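Sugar-phosphate aldolase (Thermotoga maritima, PDB 1PVT) belongs to the class II aldolase and adducin family, with an alpha/beta fold in which helices pack against a mixed beta-sheet. Local coordinates at residues A[28-34]-A[58-64]; A[9-13]-A[202-207]; A[41-47]-A[89-93]. All coordinates share one frame; numbering follows the deposited sequence.

Overall arrangement
Helix 2-19 at the N terminus supplies segment 9-13, whose partner, 202-207, lies at the start of helix 203-224 with 188 residues between them; contact 2 thus closes a loop enclosing both other contacts. Within it, 28-34 comes first, then 41-47, then 58-64 and finally 89-93, so contacts 1 and 3 alternate along the chain and cross. Both pair strands of the same mixed sheet: contact 1 towards its middle, contact 3 at the edge, with strand 79-84 between them. A probable hydrogen bond between Y59 OH and Y41 OH links the two. Contact 2 instead joins two helices over the sheet, where V32 CG2 meets I10 CD1 at 3.3 Å.

Contact 1 (A[28-34]-A[58-64]); sequences GNISVRL and MYLLITA
T63 OG1 is gripped twice: it donates to N29 OD1 over 2.9 Å and accepts from I30 N over 3.1 Å. The first bond meets the amide oxygen in its carbonyl plane at a C=O...donor angle of 98°, well off the C=O direction. T63 OG1 can serve both partners because it sits between its backbone N and carbonyl carbon (chi1 42°), which turns it towards strand 28-34. Beside it, T63 N donates to I30 O at 3.1 Å, and the ladder continues with the reciprocal pair V32 N to L61 O (2.7 Å) and L61 N to V32 O (2.8 Å). The 157° angle between the strand axes confirms antiparallel pairing inside the central sheet of this AraD-like domain. Side chains alternate between two buried faces. V32, L34 and L61 lie on the face under helix 2-19, where both methyls of L34 reach L61 CD1, CD1 to CD1 being 4.0 Å; L34 CB also rests against Y59 CB. On the other face, S31, R33, L60 and I62 look towards helix 103-115, and S31 OG bonds to H106 and H110 there. I62 CG1 packs on S31 CB. At the far end the selenomethionine M58 bends its chain at chi3, and its SE meets R33 CD at 3.9 Å, the two side chains crossing at about a right angle.

Contact 2 (A[9-13]-A[202-207]); sequences EIQKV and DVAEAY
E9 reaches across to the start of helix 203-224, where its OE2 accepts from A204 N at 3.2 Å. The N-H...O angle of 165° and the approach nearly along the carboxylate C-O axis make this a straight bond. Beyond CG the E9 chain is extended, running past V203 in the opposite direction, so CG and CD lie against V203 CG1, with CG at 3.8 Å from it. The next residue, I10, directs its side chain away, towards I30, V32 and I79 of the sheet, and meets V203 through its backbone. One turn on from E9, V13 returns to the interface with both branches: CG2 packs on V203 CG1 at 3.6 Å, while CG1 lies 3.9 Å from Y207 CB and approaches the tyrosine ring obliquely. With CG1 anti to the backbone N (chi1 163°), the two methyls of V13 are split between V203 and Y207. The short helix axes pass 9.6 Å apart at 20°, hence nearly parallel, and V13 and V203 both touch I30 of the sheet beneath them. D202 is the N-cap: its OD1 accepts from E205 N at 3.0 Å, from above the carboxylate plane. D202 OD2 and E9 OE2 stand 3.3 Å apart as two acceptors, their carboxylate planes steeply inclined; the amides of the helix start probably offset this repulsion, though a shared proton cannot be excluded.

Contact 3 (A[41-47]-A[89-93]); sequences YEVKSVN and HYEIL
N47 and Y90 exchange both backbone bonds, N47 N to Y90 O at 2.7 Å and Y90 N to N47 O at 2.9 Å. N47 O takes a second donor, H89 ND1, at 3.1 Å; the oxygen lies close to the imidazole plane, whereas the donor stands well above the carbonyl plane. I92 O is likewise doubly held, by K44 N (2.9 Å) nearly in line with the carbonyl and by S45 N (3.1 Å) on a lone pair in its plane. Because K44 and S45 both face I92, this is a classic beta bulge, placed where strand 45-49 begins. That strand is the outermost of its end of the sheet, pairing antiparallel with 89-92 at 153° between axes. Further out, N47 CB sits over one face of the Y90 ring, and the side-chain amide is turned 26° from the ring plane. A chi1 of 74° places Y90 CG between backbone N and carbonyl carbon and brings the ring beneath N47; F103 meets the same ring edge-to-face. K98 bonds to N47 OD1, while ND2 lies against I92 CD1. On the opposite face of the sheet both methyls of V43 lie against the E91 carboxylate, CG2 at 3.8 Å from OE2, the side chains crossing at about a right angle. Where the chain turns at L93, its CD2 lies over one face of the Y41 ring, 4.2 Å from CE2.

Contact 1 (A[28-34]-A[58-64])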
ATOM      1  N   GLY A  28       0.507  -6.823  -6.102  1.00 56.11           N
ATOM      2  CA  GLY A  28      -0.289  -5.901  -5.314  1.00 55.22           C
ATOM      3  C   GLY A  28      -0.686  -6.501  -3.974  1.00 54.27           C
ATOM      4  O   GLY A  28      -1.134  -7.656  -3.909  1.00 55.33           O
ATOM      5  N   ASN A  29      -0.522  -5.723  -2.906  1.00 50.78           N
ATOM      6  CA  ASN A  29      -0.859  -6.193  -1.580  1.00 47.33           C
ATOM      7  C   ASN A  29      -1.517  -5.092  -0.818  1.00 45.78           C
ATOM      8  O   ASN A  29      -1.416  -3.921  -1.187  1.00 44.83           O
ATOM      9  CB  ASN A  29       0.396  -6.626  -0.847  1.00 46.52           C
ATOM     10  CG  ASN A  29       1.111  -7.739  -1.556  1.00 46.75           C
ATOM     11  OD1 ASN A  29       0.665  -8.894  -1.544  1.00 45.15           O
ATOM     12  ND2 ASN A  29       2.221  -7.400  -2.206  1.00 46.94           N
ATOM     13  N   ILE A  30      -2.177  -5.478   0.263  1.00 44.74           N
ATOM     14  CA  ILE A  30      -2.874  -4.536   1.120  1.00 43.02           C
ATOM     15  C   ILE A  30      -2.503  -4.876   2.545  1.00 45.02           C
ATOM     16  O   ILE A  30      -2.197  -6.024   2.847  1.00 45.43           O
ATOM     17  CB  ILE A  30      -4.401  -4.689   0.968  1.00 39.41           C
ATOM     18  CG1 ILE A  30      -4.801  -4.507  -0.508  1.00 34.80           C
ATOM     19  CG2 ILE A  30      -5.113  -3.701   1.893  1.00 38.63           C
ATOM     20  CD1 ILE A  30      -6.238  -4.850  -0.819  1.00 27.85           C
ATOM     21  N   SER A  31      -2.520  -3.884   3.423  1.00 49.12           N
ATOM     22  CA  SER A  31      -2.203  -4.120   4.833  1.00 53.46           C
ATOM     23  C   SER A  31      -2.926  -3.112   5.729  1.00 55.42           C
ATOM     24  O   SER A  31      -2.890  -1.890   5.496  1.00 54.57           O
ATOM     25  CB  SER A  31      -0.688  -4.044   5.084  1.00 53.44           C
ATOM     26  OG  SER A  31      -0.198  -2.712   4.936  1.00 55.15           O
ATOM     27  N   VAL A  32      -3.596  -3.633   6.752  1.00 58.14           N
ATOM     28  CA  VAL A  32      -4.324  -2.780   7.677  1.00 62.16           C
ATOM     29  C   VAL A  32      -3.858  -3.084   9.092  1.00 65.08           C
ATOM     30  O   VAL A  32      -3.695  -4.248   9.475  1.00 65.24           O
ATOM     31  CB  VAL A  32      -5.861  -3.008   7.585  1.00 62.23           C
ATOM     32  CG1 VAL A  32      -6.609  -1.925   8.381  1.00 61.49           C
ATOM     33  CG2 VAL A  32      -6.298  -3.001   6.126  1.00 62.23           C
ATOM     34  N   ARG A  33      -3.646  -2.025   9.862  1.00 68.97           N
ATOM     35  CA  ARG A  33      -3.194  -2.159  11.234  1.00 72.05           C
ATOM     36  C   ARG A  33      -4.384  -2.157  12.176  1.00 74.26           C
ATOM     37  O   ARG A  33      -5.155  -1.202  12.217  1.00 73.96           O
ATOM     38  CB  ARG A  33      -2.239  -1.011  11.565  1.00 72.12           C
ATOM     39  CG  ARG A  33      -1.712  -1.009  12.979  1.00 72.36           C
ATOM     40  CD  ARG A  33      -0.422  -0.216  13.062  1.00 72.69           C
ATOM     41  NE  ARG A  33      -0.495   1.066  12.357  1.00 73.58           N
ATOM     42  CZ  ARG A  33      -1.069   2.166  12.834  1.00 73.44           C
ATOM     43  NH1 ARG A  33      -1.633   2.162  14.032  1.00 74.15           N
ATOM     44  NH2 ARG A  33      -1.065   3.275  12.113  1.00 73.35           N
ATOM     45  N   LEU A  34      -4.546  -3.250  12.910  1.00 77.75           N
ATOM     46  CA  LEU A  34      -5.628  -3.364  13.873  1.00 81.68           C
ATOM     47  C   LEU A  34      -5.210  -2.654  15.160  1.00 85.13           C
ATOM     48  O   LEU A  34      -4.069  -2.786  15.620  1.00 85.95           O
ATOM     49  CB  LEU A  34      -5.922  -4.839  14.154  1.00 80.41           C
ATOM     50  CG  LEU A  34      -7.065  -5.503  13.387  1.00 79.66           C
ATOM     51  CD1 LEU A  34      -7.434  -4.673  12.169  1.00 79.70           C
ATOM     52  CD2 LEU A  34      -6.660  -6.927  13.002  1.00 78.47           C
HETATM   53  N   MSE A  58       1.847  -5.037  17.732  1.00 84.09           N
HETATM   54  CA  MSE A  58       0.659  -4.715  16.934  1.00 80.91           C
HETATM   55  C   MSE A  58       0.038  -5.931  16.267  1.00 76.49           C
HETATM   56  O   MSE A  58       0.613  -7.013  16.246  1.00 74.03           O
HETATM   57  CB  MSE A  58       0.992  -3.694  15.840  1.00 84.02           C
HETATM   58  CG  MSE A  58       1.958  -4.224  14.781  1.00 88.23           C
HETATM   59 SE   MSE A  58       2.040  -3.205  13.116  1.00 93.87          SE
HETATM   60  CE  MSE A  58       3.459  -1.955  13.536  1.00 91.77           C
ATOM     61  N   TYR A  59      -1.157  -5.728  15.729  1.00 73.64           N
ATOM     62  CA  TYR A  59      -1.881  -6.763  15.006  1.00 70.50           C
ATOM     63  C   TYR A  59      -2.167  -6.177  13.638  1.00 68.38           C
ATOM     64  O   TYR A  59      -2.770  -5.111  13.530  1.00 68.53           O
ATOM     65  CB  TYR A  59      -3.218  -7.073  15.664  1.00 69.59           C
ATOM     66  CG  TYR A  59      -3.137  -7.763  16.992  1.00 68.95           C
ATOM     67  CD1 TYR A  59      -3.044  -9.149  17.082  1.00 67.93           C
ATOM     68  CD2 TYR A  59      -3.217  -7.031  18.170  1.00 69.49           C
ATOM     69  CE1 TYR A  59      -3.049  -9.787  18.320  1.00 67.86           C
ATOM     70  CE2 TYR A  59      -3.216  -7.652  19.404  1.00 68.57           C
ATOM     71  CZ  TYR A  59      -3.139  -9.025  19.482  1.00 68.02           C
ATOM     72  OH  TYR A  59      -3.184  -9.609  20.728  1.00 67.59           O
ATOM     73  N   LEU A  60      -1.730  -6.850  12.587  1.00 65.70           N
ATOM     74  CA  LEU A  60      -2.008  -6.326  11.268  1.00 63.17           C
ATOM     75  C   LEU A  60      -2.450  -7.402  10.281  1.00 60.67           C
ATOM     76  O   LEU A  60      -1.978  -8.552  10.303  1.00 59.04           O
ATOM     77  CB  LEU A  60      -0.801  -5.553  10.710  1.00 63.58           C
ATOM     78  CG  LEU A  60       0.188  -6.303   9.811  1.00 64.09           C
ATOM     79  CD1 LEU A  60       0.919  -5.328   8.892  1.00 62.94           C
ATOM     80  CD2 LEU A  60       1.158  -7.090  10.669  1.00 65.98           C
ATOM     81  N   LEU A  61      -3.391  -6.995   9.432  1.00 57.55           N
ATOM     82  CA  LEU A  61      -3.955  -7.827   8.388  1.00 53.59           C
ATOM     83  C   LEU A  61      -3.193  -7.480   7.126  1.00 51.40           C
ATOM     84  O   LEU A  61      -3.068  -6.309   6.772  1.00 50.69           O
ATOM     85  CB  LEU A  61      -5.442  -7.499   8.206  1.00 53.13           C
ATOM     86  CG  LEU A  61      -6.444  -8.088   9.206  1.00 51.67           C
ATOM     87  CD1 LEU A  61      -7.742  -7.288   9.195  1.00 49.05           C
ATOM     88  CD2 LEU A  61      -6.681  -9.561   8.862  1.00 49.87           C
ATOM     89  N   ILE A  62      -2.663  -8.490   6.458  1.00 49.41           N
ATOM     90  CA  ILE A  62      -1.928  -8.244   5.236  1.00 48.14           C
ATOM     91  C   ILE A  62      -2.157  -9.400   4.284  1.00 47.32           C
ATOM     92  O   ILE A  62      -2.308 -10.544   4.698  1.00 46.03           O
ATOM     93  CB  ILE A  62      -0.417  -8.090   5.511  1.00 48.19           C
ATOM     94  CG1 ILE A  62       0.313  -7.665   4.235  1.00 47.89           C
ATOM     95  CG2 ILE A  62       0.153  -9.406   5.998  1.00 48.32           C
ATOM     96  CD1 ILE A  62       1.780  -7.352   4.442  1.00 47.44           C
ATOM     97  N   THR A  63      -2.206  -9.089   2.999  1.00 48.16           N
ATOM     98  CA  THR A  63      -2.416 -10.111   1.996  1.00 47.66           C
ATOM     99  C   THR A  63      -1.278 -11.110   2.136  1.00 48.66           C
ATOM    100  O   THR A  63      -0.168 -10.747   2.519  1.00 48.95           O
ATOM    101  CB  THR A  63      -2.452  -9.496   0.565  1.00 46.56           C
ATOM    102  OG1 THR A  63      -1.421  -8.510   0.424  1.00 45.61           O
ATOM    103  CG2 THR A  63      -3.782  -8.829   0.311  1.00 43.78           C
ATOM    104  N   ALA A  64      -1.574 -12.374   1.854  1.00 50.31           N
ATOM    105  CA  ALA A  64      -0.590 -13.449   1.936  1.00 51.39           C
ATOM    106  C   ALA A  64       0.276 -13.476   0.694  1.00 52.20           C
ATOM    107  O   ALA A  64       0.071 -12.713  -0.238  1.00 53.75           O
ATOM    108  CB  ALA A  64      -1.284 -14.791   2.101  1.00 51.01           C
TER

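Contact 2 (A[9-13]-A[202-207])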
ATOM      1  N   GLU A   9     -13.809  -5.149   4.221  1.00 58.39           N
ATOM      2  CA  GLU A   9     -13.390  -3.850   3.703  1.00 57.36           C
ATOM      3  C   GLU A   9     -12.173  -4.008   2.821  1.00 54.20           C
ATOM      4  O   GLU A   9     -11.982  -3.275   1.848  1.00 52.92           O
ATOM      5  CB  GLU A   9     -13.065  -2.896   4.845  1.00 61.14           C
ATOM      6  CG  GLU A   9     -13.466  -1.467   4.542  1.00 67.01           C
ATOM      7  CD  GLU A   9     -12.671  -0.453   5.349  1.00 71.09           C
ATOM      8  OE1 GLU A   9     -12.610  -0.609   6.602  1.00 71.98           O
ATOM      9  OE2 GLU A   9     -12.114   0.495   4.726  1.00 71.43           O
ATOM     10  N   ILE A  10     -11.338  -4.966   3.183  1.00 51.54           N
ATOM     11  CA  ILE A  10     -10.150  -5.251   2.410  1.00 49.28           C
ATOM     12  C   ILE A  10     -10.539  -5.997   1.143  1.00 47.57           C
ATOM     13  O   ILE A  10     -10.080  -5.661   0.052  1.00 47.92           O
ATOM     14  CB  ILE A  10      -9.167  -6.116   3.209  1.00 49.69           C
ATOM     15  CG1 ILE A  10      -8.476  -5.237   4.258  1.00 51.19           C
ATOM     16  CG2 ILE A  10      -8.172  -6.830   2.257  1.00 47.82           C
ATOM     17  CD1 ILE A  10      -7.363  -5.947   5.038  1.00 51.81           C
ATOM     18  N   GLN A  11     -11.380  -7.017   1.290  1.00 45.72           N
ATOM     19  CA  GLN A  11     -11.819  -7.806   0.151  1.00 44.01           C
ATOM     20  C   GLN A  11     -12.509  -6.944  -0.892  1.00 43.27           C
ATOM     21  O   GLN A  11     -12.274  -7.102  -2.091  1.00 43.15           O
ATOM     22  CB  GLN A  11     -12.750  -8.908   0.615  1.00 43.39           C
ATOM     23  CG  GLN A  11     -12.029  -9.995   1.358  1.00 45.85           C
ATOM     24  CD  GLN A  11     -12.932 -11.163   1.673  1.00 48.12           C
ATOM     25  OE1 GLN A  11     -13.869 -11.041   2.466  1.00 49.85           O
ATOM     26  NE2 GLN A  11     -12.666 -12.307   1.045  1.00 48.37           N
ATOM     27  N   LYS A  12     -13.353  -6.029  -0.434  1.00 42.68           N
ATOM     28  CA  LYS A  12     -14.053  -5.131  -1.339  1.00 42.90           C
ATOM     29  C   LYS A  12     -13.039  -4.333  -2.161  1.00 40.98           C
ATOM     30  O   LYS A  12     -13.189  -4.194  -3.372  1.00 42.20           O
ATOM     31  CB  LYS A  12     -14.970  -4.198  -0.547  1.00 46.38           C
ATOM     32  CG  LYS A  12     -15.688  -3.162  -1.397  1.00 51.86           C
ATOM     33  CD  LYS A  12     -16.755  -2.405  -0.600  1.00 55.28           C
ATOM     34  CE  LYS A  12     -17.353  -1.245  -1.415  1.00 57.82           C
ATOM     35  NZ  LYS A  12     -18.000  -1.693  -2.689  1.00 60.05           N
ATOM     36  N   VAL A  13     -12.000  -3.821  -1.509  1.00 39.65           N
ATOM     37  CA  VAL A  13     -10.956  -3.056  -2.204  1.00 37.06           C
ATOM     38  C   VAL A  13     -10.190  -3.931  -3.206  1.00 35.29           C
ATOM     39  O   VAL A  13      -9.842  -3.477  -4.297  1.00 33.90           O
ATOM     40  CB  VAL A  13      -9.955  -2.424  -1.187  1.00 37.15           C
ATOM     41  CG1 VAL A  13      -8.660  -1.990  -1.895  1.00 35.46           C
ATOM     42  CG2 VAL A  13     -10.616  -1.232  -0.482  1.00 32.63           C
ATOM     43  N   ASP A 202      -8.409   4.370   6.505  1.00 56.33           N
ATOM     44  CA  ASP A 202      -8.847   2.983   6.312  1.00 54.19           C
ATOM     45  C   ASP A 202      -8.548   2.549   4.877  1.00 52.64           C
ATOM     46  O   ASP A 202      -8.329   3.396   4.002  1.00 51.32           O
ATOM     47  CB  ASP A 202     -10.341   2.828   6.622  1.00 55.09           C
ATOM     48  CG  ASP A 202     -11.222   3.694   5.741  1.00 56.61           C
ATOM     49  OD1 ASP A 202     -10.682   4.466   4.916  1.00 57.42           O
ATOM     50  OD2 ASP A 202     -12.466   3.602   5.880  1.00 57.64           O
ATOM     51  N   VAL A 203      -8.538   1.239   4.635  1.00 50.61           N
ATOM     52  CA  VAL A 203      -8.213   0.735   3.312  1.00 49.94           C
ATOM     53  C   VAL A 203      -8.967   1.457   2.209  1.00 51.03           C
ATOM     54  O   VAL A 203      -8.369   1.863   1.210  1.00 52.17           O
ATOM     55  CB  VAL A 203      -8.464  -0.773   3.193  1.00 48.60           C
ATOM     56  CG1 VAL A 203      -9.945  -1.065   3.077  1.00 48.83           C
ATOM     57  CG2 VAL A 203      -7.714  -1.306   2.001  1.00 46.79           C
ATOM     58  N   ALA A 204     -10.270   1.640   2.392  1.00 51.19           N
ATOM     59  CA  ALA A 204     -11.095   2.328   1.398  1.00 50.86           C
ATOM     60  C   ALA A 204     -10.533   3.697   1.028  1.00 50.51           C
ATOM     61  O   ALA A 204     -10.618   4.114  -0.128  1.00 51.03           O
ATOM     62  CB  ALA A 204     -12.524   2.481   1.913  1.00 51.40           C
ATOM     63  N   GLU A 205      -9.973   4.404   2.006  1.00 50.60           N
ATOM     64  CA  GLU A 205      -9.403   5.723   1.748  1.00 49.69           C
ATOM     65  C   GLU A 205      -8.093   5.588   0.968  1.00 47.53           C
ATOM     66  O   GLU A 205      -7.806   6.397   0.081  1.00 47.00           O
ATOM     67  CB  GLU A 205      -9.165   6.475   3.061  1.00 52.48           C
ATOM     68  CG  GLU A 205      -8.450   7.817   2.878  1.00 57.74           C
ATOM     69  CD  GLU A 205      -8.287   8.599   4.179  1.00 60.92           C
ATOM     70  OE1 GLU A 205      -9.271   9.228   4.629  1.00 63.35           O
ATOM     71  OE2 GLU A 205      -7.173   8.579   4.754  1.00 62.10           O
ATOM     72  N   ALA A 206      -7.297   4.572   1.302  1.00 44.35           N
ATOM     73  CA  ALA A 206      -6.046   4.340   0.596  1.00 41.79           C
ATOM     74  C   ALA A 206      -6.413   4.079  -0.863  1.00 41.67           C
ATOM     75  O   ALA A 206      -5.868   4.709  -1.765  1.00 41.00           O
ATOM     76  CB  ALA A 206      -5.323   3.144   1.182  1.00 39.11           C
ATOM     77  N   TYR A 207      -7.350   3.159  -1.092  1.00 41.69           N
ATOM     78  CA  TYR A 207      -7.789   2.841  -2.447  1.00 41.46           C
ATOM     79  C   TYR A 207      -8.226   4.095  -3.194  1.00 41.96           C
ATOM     80  O   TYR A 207      -7.936   4.260  -4.378  1.00 43.00           O
ATOM     81  CB  TYR A 207      -8.959   1.865  -2.429  1.00 41.11           C
ATOM     82  CG  TYR A 207      -9.477   1.559  -3.816  1.00 42.63           C
ATOM     83  CD1 TYR A 207      -8.759   0.754  -4.685  1.00 42.95           C
ATOM     84  CD2 TYR A 207     -10.655   2.120  -4.280  1.00 43.69           C
ATOM     85  CE1 TYR A 207      -9.196   0.522  -5.971  1.00 42.52           C
ATOM     86  CE2 TYR A 207     -11.095   1.892  -5.570  1.00 43.40           C
ATOM     87  CZ  TYR A 207     -10.358   1.094  -6.405  1.00 43.22           C
ATOM     88  OH  TYR A 207     -10.777   0.874  -7.688  1.00 46.13           O
TER

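Contact 3 (A[41-47]-A[89-93])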
ATOM      1  N   TYR A  41      -9.337 -15.071  19.066  1.00108.43           N
ATOM      2  CA  TYR A  41      -7.921 -15.357  19.229  1.00108.36           C
ATOM      3  C   TYR A  41      -7.660 -16.813  18.897  1.00107.20           C
ATOM      4  O   TYR A  41      -8.220 -17.714  19.527  1.00107.67           O
ATOM      5  CB  TYR A  41      -7.448 -15.041  20.654  1.00108.78           C
ATOM      6  CG  TYR A  41      -6.172 -14.241  20.624  1.00109.77           C
ATOM      7  CD1 TYR A  41      -6.179 -12.861  20.866  1.00110.05           C
ATOM      8  CD2 TYR A  41      -4.966 -14.841  20.243  1.00110.10           C
ATOM      9  CE1 TYR A  41      -5.019 -12.098  20.720  1.00110.51           C
ATOM     10  CE2 TYR A  41      -3.803 -14.092  20.091  1.00110.36           C
ATOM     11  CZ  TYR A  41      -3.834 -12.723  20.330  1.00111.07           C
ATOM     12  OH  TYR A  41      -2.680 -11.989  20.171  1.00111.62           O
ATOM     13  N   GLU A  42      -6.809 -17.041  17.902  1.00104.81           N
ATOM     14  CA  GLU A  42      -6.510 -18.394  17.471  1.00102.63           C
ATOM     15  C   GLU A  42      -5.139 -18.532  16.812  1.00 99.51           C
ATOM     16  O   GLU A  42      -5.036 -18.497  15.585  1.00100.40           O
ATOM     17  CB  GLU A  42      -7.607 -18.843  16.502  1.00105.20           C
ATOM     18  CG  GLU A  42      -8.988 -18.936  17.152  1.00108.55           C
ATOM     19  CD  GLU A  42     -10.143 -18.791  16.166  1.00110.14           C
ATOM     20  OE1 GLU A  42     -10.140 -19.483  15.121  1.00111.50           O
ATOM     21  OE2 GLU A  42     -11.063 -17.988  16.450  1.00110.42           O
ATOM     22  N   VAL A  43      -4.088 -18.699  17.611  1.00 94.47           N
ATOM     23  CA  VAL A  43      -2.749 -18.844  17.053  1.00 89.83           C
ATOM     24  C   VAL A  43      -2.621 -20.172  16.327  1.00 87.91           C
ATOM     25  O   VAL A  43      -2.693 -21.237  16.936  1.00 87.60           O
ATOM     26  CB  VAL A  43      -1.680 -18.765  18.139  1.00 88.76           C
ATOM     27  CG1 VAL A  43      -0.305 -18.945  17.528  1.00 87.05           C
ATOM     28  CG2 VAL A  43      -1.770 -17.429  18.836  1.00 88.06           C
ATOM     29  N   LYS A  44      -2.433 -20.098  15.016  1.00 85.70           N
ATOM     30  CA  LYS A  44      -2.319 -21.288  14.187  1.00 83.48           C
ATOM     31  C   LYS A  44      -0.858 -21.537  13.863  1.00 81.20           C
ATOM     32  O   LYS A  44      -0.435 -22.676  13.693  1.00 80.79           O
ATOM     33  CB  LYS A  44      -3.112 -21.089  12.888  1.00 84.71           C
ATOM     34  CG  LYS A  44      -3.682 -22.364  12.227  1.00 85.90           C
ATOM     35  CD  LYS A  44      -2.612 -23.349  11.734  1.00 85.63           C
ATOM     36  CE  LYS A  44      -2.386 -24.487  12.731  1.00 85.77           C
ATOM     37  NZ  LYS A  44      -3.616 -25.301  12.971  1.00 84.96           N
ATOM     38  N   SER A  45      -0.080 -20.467  13.776  1.00 79.17           N
ATOM     39  CA  SER A  45       1.322 -20.635  13.455  1.00 77.97           C
ATOM     40  C   SER A  45       2.235 -19.528  13.953  1.00 77.97           C
ATOM     41  O   SER A  45       1.818 -18.393  14.180  1.00 77.76           O
ATOM     42  CB  SER A  45       1.484 -20.797  11.944  1.00 77.34           C
ATOM     43  OG  SER A  45       2.831 -21.059  11.611  1.00 76.89           O
ATOM     44  N   VAL A  46       3.498 -19.896  14.125  1.00 78.36           N
ATOM     45  CA  VAL A  46       4.548 -18.996  14.580  1.00 78.59           C
ATOM     46  C   VAL A  46       5.616 -18.943  13.500  1.00 78.18           C
ATOM     47  O   VAL A  46       6.017 -19.975  12.951  1.00 78.20           O
ATOM     48  CB  VAL A  46       5.192 -19.511  15.877  1.00 79.37           C
ATOM     49  CG1 VAL A  46       6.563 -18.861  16.085  1.00 79.31           C
ATOM     50  CG2 VAL A  46       4.276 -19.212  17.052  1.00 80.47           C
ATOM     51  N   ASN A  47       6.098 -17.750  13.199  1.00 77.62           N
ATOM     52  CA  ASN A  47       7.096 -17.648  12.160  1.00 77.10           C
ATOM     53  C   ASN A  47       8.189 -16.652  12.496  1.00 77.57           C
ATOM     54  O   ASN A  47       8.034 -15.804  13.387  1.00 76.87           O
ATOM     55  CB  ASN A  47       6.403 -17.281  10.850  1.00 76.51           C
ATOM     56  CG  ASN A  47       5.200 -18.172  10.561  1.00 74.27           C
ATOM     57  OD1 ASN A  47       5.304 -19.161   9.836  1.00 71.95           O
ATOM     58  ND2 ASN A  47       4.055 -17.831  11.150  1.00 73.29           N
ATOM     59  N   HIS A  89      10.147 -13.192  16.180  1.00 76.81           N
ATOM     60  CA  HIS A  89       8.952 -13.961  15.913  1.00 76.03           C
ATOM     61  C   HIS A  89       7.649 -13.202  15.882  1.00 74.91           C
ATOM     62  O   HIS A  89       7.424 -12.239  16.629  1.00 73.94           O
ATOM     63  CB  HIS A  89       8.860 -15.123  16.897  1.00 76.81           C
ATOM     64  CG  HIS A  89       9.935 -16.145  16.704  1.00 78.81           C
ATOM     65  ND1 HIS A  89      10.073 -16.864  15.535  1.00 80.04           N
ATOM     66  CD2 HIS A  89      10.950 -16.538  17.510  1.00 79.62           C
ATOM     67  CE1 HIS A  89      11.126 -17.658  15.629  1.00 80.22           C
ATOM     68  NE2 HIS A  89      11.677 -17.480  16.817  1.00 80.33           N
ATOM     69  N   TYR A  90       6.805 -13.659  14.967  1.00 74.07           N
ATOM     70  CA  TYR A  90       5.478 -13.115  14.768  1.00 73.55           C
ATOM     71  C   TYR A  90       4.618 -14.355  14.621  1.00 73.41           C
ATOM     72  O   TYR A  90       5.103 -15.399  14.161  1.00 71.80           O
ATOM     73  CB  TYR A  90       5.420 -12.270  13.494  1.00 72.52           C
ATOM     74  CG  TYR A  90       5.416 -13.061  12.199  1.00 71.44           C
ATOM     75  CD1 TYR A  90       4.226 -13.583  11.677  1.00 70.46           C
ATOM     76  CD2 TYR A  90       6.589 -13.240  11.467  1.00 70.76           C
ATOM     77  CE1 TYR A  90       4.202 -14.254  10.452  1.00 69.74           C
ATOM     78  CE2 TYR A  90       6.578 -13.909  10.238  1.00 70.67           C
ATOM     79  CZ  TYR A  90       5.380 -14.410   9.735  1.00 70.22           C
ATOM     80  OH  TYR A  90       5.369 -15.041   8.505  1.00 68.95           O
ATOM     81  N   GLU A  91       3.353 -14.249  15.008  1.00 74.03           N
ATOM     82  CA  GLU A  91       2.455 -15.392  14.926  1.00 75.25           C
ATOM     83  C   GLU A  91       1.260 -15.177  13.992  1.00 74.32           C
ATOM     84  O   GLU A  91       0.739 -14.068  13.872  1.00 72.74           O
ATOM     85  CB  GLU A  91       1.990 -15.759  16.339  1.00 77.10           C
ATOM     86  CG  GLU A  91       1.599 -14.553  17.198  1.00 79.35           C
ATOM     87  CD  GLU A  91       1.376 -14.910  18.670  1.00 80.64           C
ATOM     88  OE1 GLU A  91       0.813 -14.066  19.414  1.00 79.63           O
ATOM     89  OE2 GLU A  91       1.772 -16.029  19.081  1.00 80.81           O
ATOM     90  N   ILE A  92       0.848 -16.247  13.322  1.00 74.42           N
ATOM     91  CA  ILE A  92      -0.271 -16.187  12.403  1.00 75.12           C
ATOM     92  C   ILE A  92      -1.569 -16.633  13.060  1.00 76.66           C
ATOM     93  O   ILE A  92      -1.681 -17.767  13.525  1.00 76.49           O
ATOM     94  CB  ILE A  92      -0.023 -17.071  11.193  1.00 74.40           C
ATOM     95  CG1 ILE A  92       1.205 -16.562  10.442  1.00 74.24           C
ATOM     96  CG2 ILE A  92      -1.258 -17.092  10.309  1.00 73.01           C
ATOM     97  CD1 ILE A  92       1.591 -17.415   9.237  1.00 75.12           C
ATOM     98  N   LEU A  93      -2.545 -15.727  13.096  1.00 78.66           N
ATOM     99  CA  LEU A  93      -3.867 -15.993  13.673  1.00 80.00           C
ATOM    100  C   LEU A  93      -4.813 -16.490  12.577  1.00 81.12           C
ATOM    101  O   LEU A  93      -5.526 -17.480  12.764  1.00 81.75           O
ATOM    102  CB  LEU A  93      -4.445 -14.720  14.310  1.00 79.93           C
ATOM    103  CG  LEU A  93      -4.019 -14.324  15.731  1.00 79.82           C
ATOM    104  CD1 LEU A  93      -2.504 -14.238  15.829  1.00 80.13           C
ATOM    105  CD2 LEU A  93      -4.662 -12.987  16.104  1.00 78.98           C
TER